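Local coordinates for protein shikimate dehydrogenase (PDB 3TNL) that probably catalyses the reversible NADP-dependent interconversion of shikimate and 3-dehydroshikimate, the fourth step of the chorismate pathway leading to aromatic amino acids, at residues R221-N232 against D251-V262. Residues are numbered along the deposited sequence; the frame is centred on the assembly and turned at random.
With NAD (nicotinamide-adenine-dinucleotide), chain H.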
loop_
_atom_site.group_PDB
_atom_site.type_symbol
_atom_site.label_atom_id
_atom_site.label_comp_id
_atom_site.label_asym_id
_atom_site.label_seq_id
_atom_site.Cartn_x
_atom_site.Cartn_y
_atom_site.Cartn_z
ATOM N N ARG B 221 -26.855 30.274 28.037
ATOM C CA ARG B 221 -28.297 30.076 28.186
ATOM C C ARG B 221 -29.030 30.738 27.010
ATOM O O ARG B 221 -29.896 30.136 26.396
ATOM C CB ARG B 221 -28.773 30.682 29.504
ATOM C CG ARG B 221 -30.226 30.402 29.827
ATOM C CD ARG B 221 -30.648 31.002 31.159
ATOM N NE ARG B 221 -29.991 30.276 32.238
ATOM C CZ ARG B 221 -30.388 29.070 32.639
ATOM N NH1 ARG B 221 -29.738 28.431 33.611
ATOM N NH2 ARG B 221 -31.419 28.494 32.064
ATOM N N LYS B 222 -28.648 31.982 26.705
ATOM C CA LYS B 222 -29.289 32.718 25.609
ATOM C C LYS B 222 -29.072 31.990 24.301
ATOM O O LYS B 222 -30.034 31.729 23.551
ATOM C CB LYS B 222 -28.781 34.143 25.486
ATOM C CG LYS B 222 -29.406 34.901 24.301
ATOM C CD LYS B 222 -28.756 36.283 24.120
ATOM C CE LYS B 222 -29.441 37.101 23.038
ATOM N NZ LYS B 222 -29.205 36.702 21.598
ATOM N N GLU B 223 -27.809 31.668 24.019
ATOM C CA GLU B 223 -27.506 31.038 22.742
ATOM C C GLU B 223 -28.267 29.719 22.535
ATOM O O GLU B 223 -28.899 29.502 21.466
ATOM C CB GLU B 223 -25.991 30.894 22.526
ATOM C CG GLU B 223 -25.214 32.205 22.605
ATOM C CD GLU B 223 -25.811 33.276 21.758
ATOM O OE1 GLU B 223 -26.060 33.011 20.579
ATOM O OE2 GLU B 223 -26.045 34.398 22.276
ATOM N N ILE B 224 -28.223 28.842 23.529
ATOM C CA ILE B 224 -28.943 27.570 23.407
ATOM C C ILE B 224 -30.456 27.771 23.216
ATOM O O ILE B 224 -31.082 27.092 22.402
ATOM C CB ILE B 224 -28.665 26.646 24.577
ATOM C CG1 ILE B 224 -27.207 26.220 24.621
ATOM C CG2 ILE B 224 -29.520 25.393 24.469
ATOM C CD1 ILE B 224 -26.813 25.429 25.876
ATOM N N ALA B 225 -31.036 28.695 23.970
ATOM C CA ALA B 225 -32.442 28.976 23.883
ATOM C C ALA B 225 -32.894 29.356 22.478
ATOM O O ALA B 225 -34.038 29.076 22.102
ATOM C CB ALA B 225 -32.806 30.109 24.875
ATOM N N GLU B 226 -31.990 30.007 21.748
ATOM C CA GLU B 226 -32.249 30.482 20.386
ATOM C C GLU B 226 -31.823 29.535 19.265
ATOM O O GLU B 226 -32.055 29.827 18.094
ATOM C CB GLU B 226 -31.527 31.832 20.215
ATOM C CG GLU B 226 -32.058 32.882 21.171
ATOM C CD GLU B 226 -31.290 34.192 21.173
ATOM O OE1 GLU B 226 -30.195 34.292 20.579
ATOM O OE2 GLU B 226 -31.816 35.131 21.823
ATOM N N SER B 227 -31.222 28.395 19.630
ATOM C CA SER B 227 -30.670 27.448 18.677
ATOM C C SER B 227 -31.526 26.259 18.391
ATOM O O SER B 227 -32.227 25.756 19.266
ATOM C CB SER B 227 -29.354 26.914 19.206
ATOM O OG SER B 227 -28.440 27.954 19.390
ATOM N N VAL B 228 -31.442 25.808 17.147
ATOM C CA VAL B 228 -32.115 24.565 16.753
ATOM C C VAL B 228 -31.300 23.338 17.280
ATOM O O VAL B 228 -31.881 22.272 17.579
ATOM C CB VAL B 228 -32.283 24.493 15.196
ATOM C CG1 VAL B 228 -30.966 24.370 14.465
ATOM C CG2 VAL B 228 -33.201 23.347 14.866
ATOM N N ILE B 229 -29.999 23.553 17.466
ATOM C CA ILE B 229 -29.102 22.479 17.861
ATOM C C ILE B 229 -27.990 23.032 18.733
ATOM O O ILE B 229 -27.488 24.155 18.527
ATOM C CB ILE B 229 -28.515 21.814 16.586
ATOM C CG1 ILE B 229 -27.747 20.524 16.937
ATOM C CG2 ILE B 229 -27.699 22.791 15.747
ATOM C CD1 ILE B 229 -27.393 19.695 15.702
ATOM N N PHE B 230 -27.608 22.217 19.733
ATOM C CA PHE B 230 -26.493 22.446 20.635
ATOM C C PHE B 230 -25.582 21.241 20.440
ATOM O O PHE B 230 -25.996 20.114 20.627
ATOM C CB PHE B 230 -26.961 22.549 22.094
ATOM C CG PHE B 230 -25.844 22.658 23.096
ATOM C CD1 PHE B 230 -24.934 23.679 23.001
ATOM C CD2 PHE B 230 -25.723 21.764 24.150
ATOM C CE1 PHE B 230 -23.924 23.810 23.916
ATOM C CE2 PHE B 230 -24.680 21.905 25.071
ATOM C CZ PHE B 230 -23.770 22.924 24.927
ATOM N N THR B 231 -24.343 21.497 20.088
ATOM C CA THR B 231 -23.383 20.453 19.764
ATOM C C THR B 231 -22.117 20.500 20.577
ATOM O O THR B 231 -21.540 21.555 20.771
ATOM C CB THR B 231 -22.940 20.653 18.263
ATOM O OG1 THR B 231 -24.099 20.558 17.421
ATOM C CG2 THR B 231 -21.876 19.626 17.820
ATOM N N ASN B 232 -21.694 19.354 21.082
ATOM C CA ASN B 232 -20.407 19.229 21.702
ATOM C C ASN B 232 -19.407 18.740 20.651
ATOM O O ASN B 232 -19.568 17.671 20.071
ATOM C CB ASN B 232 -20.365 18.201 22.832
ATOM C CG ASN B 232 -18.949 18.020 23.350
ATOM O OD1 ASN B 232 -18.328 18.990 23.830
ATOM N ND2 ASN B 232 -18.371 16.824 23.170
ATOM N N ASP B 251 -31.660 22.996 32.823
ATOM C CA ASP B 251 -32.730 23.933 32.448
ATOM C C ASP B 251 -32.344 24.871 31.302
ATOM O O ASP B 251 -33.162 25.709 30.868
ATOM C CB ASP B 251 -33.243 24.721 33.658
ATOM C CG ASP B 251 -32.223 25.692 34.210
ATOM O OD1 ASP B 251 -32.506 26.290 35.280
ATOM O OD2 ASP B 251 -31.162 25.937 33.613
ATOM N N MET B 252 -31.137 24.708 30.771
ATOM C CA MET B 252 -30.725 25.426 29.550
ATOM C C MET B 252 -31.270 24.682 28.316
ATOM O O MET B 252 -31.311 25.236 27.211
ATOM C CB MET B 252 -29.200 25.598 29.416
ATOM C CG MET B 252 -28.657 26.477 30.443
ATOM S SD MET B 252 -26.895 26.624 30.248
ATOM C CE MET B 252 -26.540 27.857 31.537
ATOM N N LEU B 253 -31.718 23.435 28.501
ATOM C CA LEU B 253 -32.242 22.615 27.413
ATOM C C LEU B 253 -33.775 22.689 27.415
ATOM O O LEU B 253 -34.383 23.166 28.375
ATOM C CB LEU B 253 -31.757 21.173 27.580
ATOM C CG LEU B 253 -30.272 20.947 27.830
ATOM C CD1 LEU B 253 -29.940 19.435 27.845
ATOM C CD2 LEU B 253 -29.453 21.603 26.777
ATOM N N ARG B 254 -34.394 22.244 26.321
ATOM C CA ARG B 254 -35.846 22.198 26.169
ATOM C C ARG B 254 -36.162 21.057 25.233
ATOM O O ARG B 254 -35.313 20.654 24.441
ATOM C CB ARG B 254 -36.412 23.506 25.641
ATOM C CG ARG B 254 -35.937 23.855 24.207
ATOM C CD ARG B 254 -36.324 25.249 23.793
ATOM N NE ARG B 254 -36.012 25.465 22.383
ATOM C CZ ARG B 254 -34.795 25.724 21.906
ATOM N NH1 ARG B 254 -33.746 25.755 22.712
ATOM N NH2 ARG B 254 -34.661 25.883 20.597
ATOM N N PRO B 255 -37.408 20.554 25.264
ATOM C CA PRO B 255 -37.717 19.367 24.485
ATOM C C PRO B 255 -37.587 19.483 22.963
ATOM O O PRO B 255 -37.314 18.489 22.305
ATOM C CB PRO B 255 -39.150 19.052 24.900
ATOM C CG PRO B 255 -39.303 19.610 26.212
ATOM C CD PRO B 255 -38.484 20.868 26.213
ATOM N N GLU B 256 -37.732 20.685 22.411
ATOM C CA GLU B 256 -37.620 20.866 20.966
ATOM C C GLU B 256 -36.191 20.930 20.459
ATOM O O GLU B 256 -35.947 20.764 19.270
ATOM C CB GLU B 256 -38.371 22.147 20.517
ATOM C CG GLU B 256 -39.868 22.016 20.631
ATOM C CD GLU B 256 -40.646 23.201 20.070
ATOM O OE1 GLU B 256 -40.021 24.198 19.629
ATOM O OE2 GLU B 256 -41.900 23.118 20.060
ATOM N N LEU B 257 -35.252 21.151 21.372
ATOM C CA LEU B 257 -33.858 21.278 20.987
ATOM C C LEU B 257 -33.243 19.939 20.572
ATOM O O LEU B 257 -33.601 18.900 21.126
ATOM C CB LEU B 257 -33.062 21.776 22.207
ATOM C CG LEU B 257 -31.563 21.948 22.106
ATOM C CD1 LEU B 257 -31.216 23.070 21.171
ATOM C CD2 LEU B 257 -30.965 22.261 23.507
ATOM N N ILE B 258 -32.329 19.984 19.612
ATOM C CA ILE B 258 -31.527 18.817 19.213
ATOM C C ILE B 258 -30.217 18.962 19.928
ATOM O O ILE B 258 -29.581 20.031 19.832
ATOM C CB ILE B 258 -31.243 18.818 17.703
ATOM C CG1 ILE B 258 -32.562 18.765 16.946
ATOM C CG2 ILE B 258 -30.369 17.613 17.316
ATOM C CD1 ILE B 258 -32.400 19.299 15.500
ATOM N N VAL B 259 -29.759 17.906 20.604
ATOM C CA VAL B 259 -28.433 17.933 21.245
ATOM C C VAL B 259 -27.577 16.870 20.542
ATOM O O VAL B 259 -27.962 15.696 20.429
ATOM C CB VAL B 259 -28.491 17.721 22.765
ATOM C CG1 VAL B 259 -27.073 17.753 23.346
ATOM C CG2 VAL B 259 -29.366 18.813 23.395
ATOM N N SER B 260 -26.431 17.314 20.060
ATOM C CA SER B 260 -25.529 16.501 19.253
ATOM C C SER B 260 -24.150 16.388 19.875
ATOM O O SER B 260 -23.684 17.349 20.471
ATOM C CB SER B 260 -25.448 17.193 17.876
ATOM O OG SER B 260 -24.281 16.858 17.158
ATOM N N ASP B 261 -23.515 15.208 19.799
ATOM C CA ASP B 261 -22.146 15.058 20.288
ATOM C C ASP B 261 -21.337 14.404 19.193
ATOM O O ASP B 261 -21.843 13.517 18.503
ATOM C CB ASP B 261 -22.131 14.208 21.581
ATOM C CG ASP B 261 -20.962 14.569 22.508
ATOM O OD1 ASP B 261 -21.209 14.701 23.743
ATOM O OD2 ASP B 261 -19.846 14.789 22.004
ATOM N N VAL B 262 -20.123 14.885 18.984
ATOM C CA VAL B 262 -19.197 14.259 18.041
ATOM C C VAL B 262 -18.678 12.937 18.624
ATOM O O VAL B 262 -18.248 12.059 17.897
ATOM C CB VAL B 262 -18.020 15.173 17.666
ATOM C CG1 VAL B 262 -18.513 16.414 16.898
ATOM C CG2 VAL B 262 -17.168 15.517 18.900
HETATM P PA NAD H . -8.690 18.861 19.162
HETATM O O1A NAD H . -7.547 18.382 20.054
HETATM O O2A NAD H . -8.352 19.397 17.784
HETATM O O5B NAD H . -9.589 19.918 19.999
HETATM C C5B NAD H . -9.963 19.742 21.366
HETATM C C4B NAD H . -11.105 20.705 21.713
HETATM O O4B NAD H . -11.633 20.360 23.003
HETATM C C3B NAD H . -10.626 22.132 21.897
HETATM O O3B NAD H . -11.716 23.017 21.536
HETATM C C2B NAD H . -10.358 22.266 23.377
HETATM O O2B NAD H . -10.502 23.594 23.860
HETATM C C1B NAD H . -11.452 21.390 23.951
HETATM N N9A NAD H . -11.215 20.805 25.276
HETATM C C8A NAD H . -10.396 19.757 25.532
HETATM N N7A NAD H . -10.476 19.439 26.842
HETATM C C5A NAD H . -11.362 20.265 27.452
HETATM C C6A NAD H . -11.871 20.448 28.722
HETATM N N6A NAD H . -11.490 19.651 29.726
HETATM N N1A NAD H . -12.806 21.397 28.948
HETATM C C2A NAD H . -13.218 22.215 27.947
HETATM N N3A NAD H . -12.765 22.104 26.678
HETATM C C4A NAD H . -11.849 21.152 26.389
HETATM O O3 NAD H . -9.696 17.621 19.064
HETATM P PN NAD H . -10.625 17.207 17.819
HETATM O O1N NAD H . -9.860 16.408 16.792
HETATM O O2N NAD H . -11.462 18.411 17.384
HETATM O O5D NAD H . -11.614 16.109 18.462
HETATM C C5D NAD H . -12.520 16.517 19.480
HETATM C C4D NAD H . -13.471 15.347 19.643
HETATM O O4D NAD H . -14.089 15.057 18.377
HETATM C C3D NAD H . -12.734 14.084 20.057
HETATM O O3D NAD H . -13.447 13.480 21.141
HETATM C C2D NAD H . -12.764 13.200 18.821
HETATM O O2D NAD H . -12.703 11.790 19.132
HETATM C C1D NAD H . -14.071 13.633 18.169
HETATM N N1N NAD H . -14.186 13.412 16.726
HETATM C C2N NAD H . -15.199 12.663 16.249
HETATM C C3N NAD H . -15.345 12.453 14.882
HETATM C C7N NAD H . -16.460 11.630 14.323
HETATM O O7N NAD H . -16.281 11.192 13.188
HETATM N N7N NAD H . -17.587 11.436 15.041
HETATM C C4N NAD H . -14.418 13.028 13.999
HETATM C C5N NAD H . -13.383 13.802 14.516
HETATM C C6N NAD H . -13.280 13.979 15.895
HETATM O O HOH W 1 -31.112 28.017 27.574
HETATM O O HOH W 2 -34.634 22.153 17.436
#
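The R254 guanidinium bonds to two main-chain carbonyls: NH1 donates to I224 O at 3.0 Å and NH2 to S227 O at 2.8 Å. Its CG sits between the backbone N and the carbonyl carbon (chi1 64°), and from there the chain runs extended as far as NE, carrying the guanidinium to these carbonyls. A225 O lies over one face of the guanidinium and L257 CB over the other. I224 O also accepts from S227 N, the two donors coming from opposite faces of its carbonyl plane. One helical turn before I224, R221 forms a salt bridge to D251, end-on, with NH1 (2.9 Å) and NH2 both donating to D251 OD2, which S249 shares; the guanidinium and carboxylate planes stand 77° apart, and M252 CG packs on one face of the guanidinium. I224 packs inward, CG2 against L257 CD2 (3.6 Å) and CD1 over the centre of the F230 ring.

Beyond the helix, strands 229-232 and 258-261 run side by side as the fourth and fifth strands of the parallel Rossmann sheet that binds NAD. Five backbone bonds join them and their flanking residues, from I258 N to V228 O through V262 N to N232 O. I229, T231, I258 and S260 line one face of the sheet, where Y141 binds both T231 OG1 and S260 OG. On the other, N232 and D261 lie alongside each other, and N232 ND2 gives D261 OD2 a nearly straight bond (2.8 Å, 176°) in the amide plane. T234 takes up N232 OD1, while V263 N and T269 hold the D261 carboxylate. Just past the strand, V262 O receives the nicotinamide amide N7N of NAD at 3.0 Å, and V262 CG2 approaches the ribose O4D.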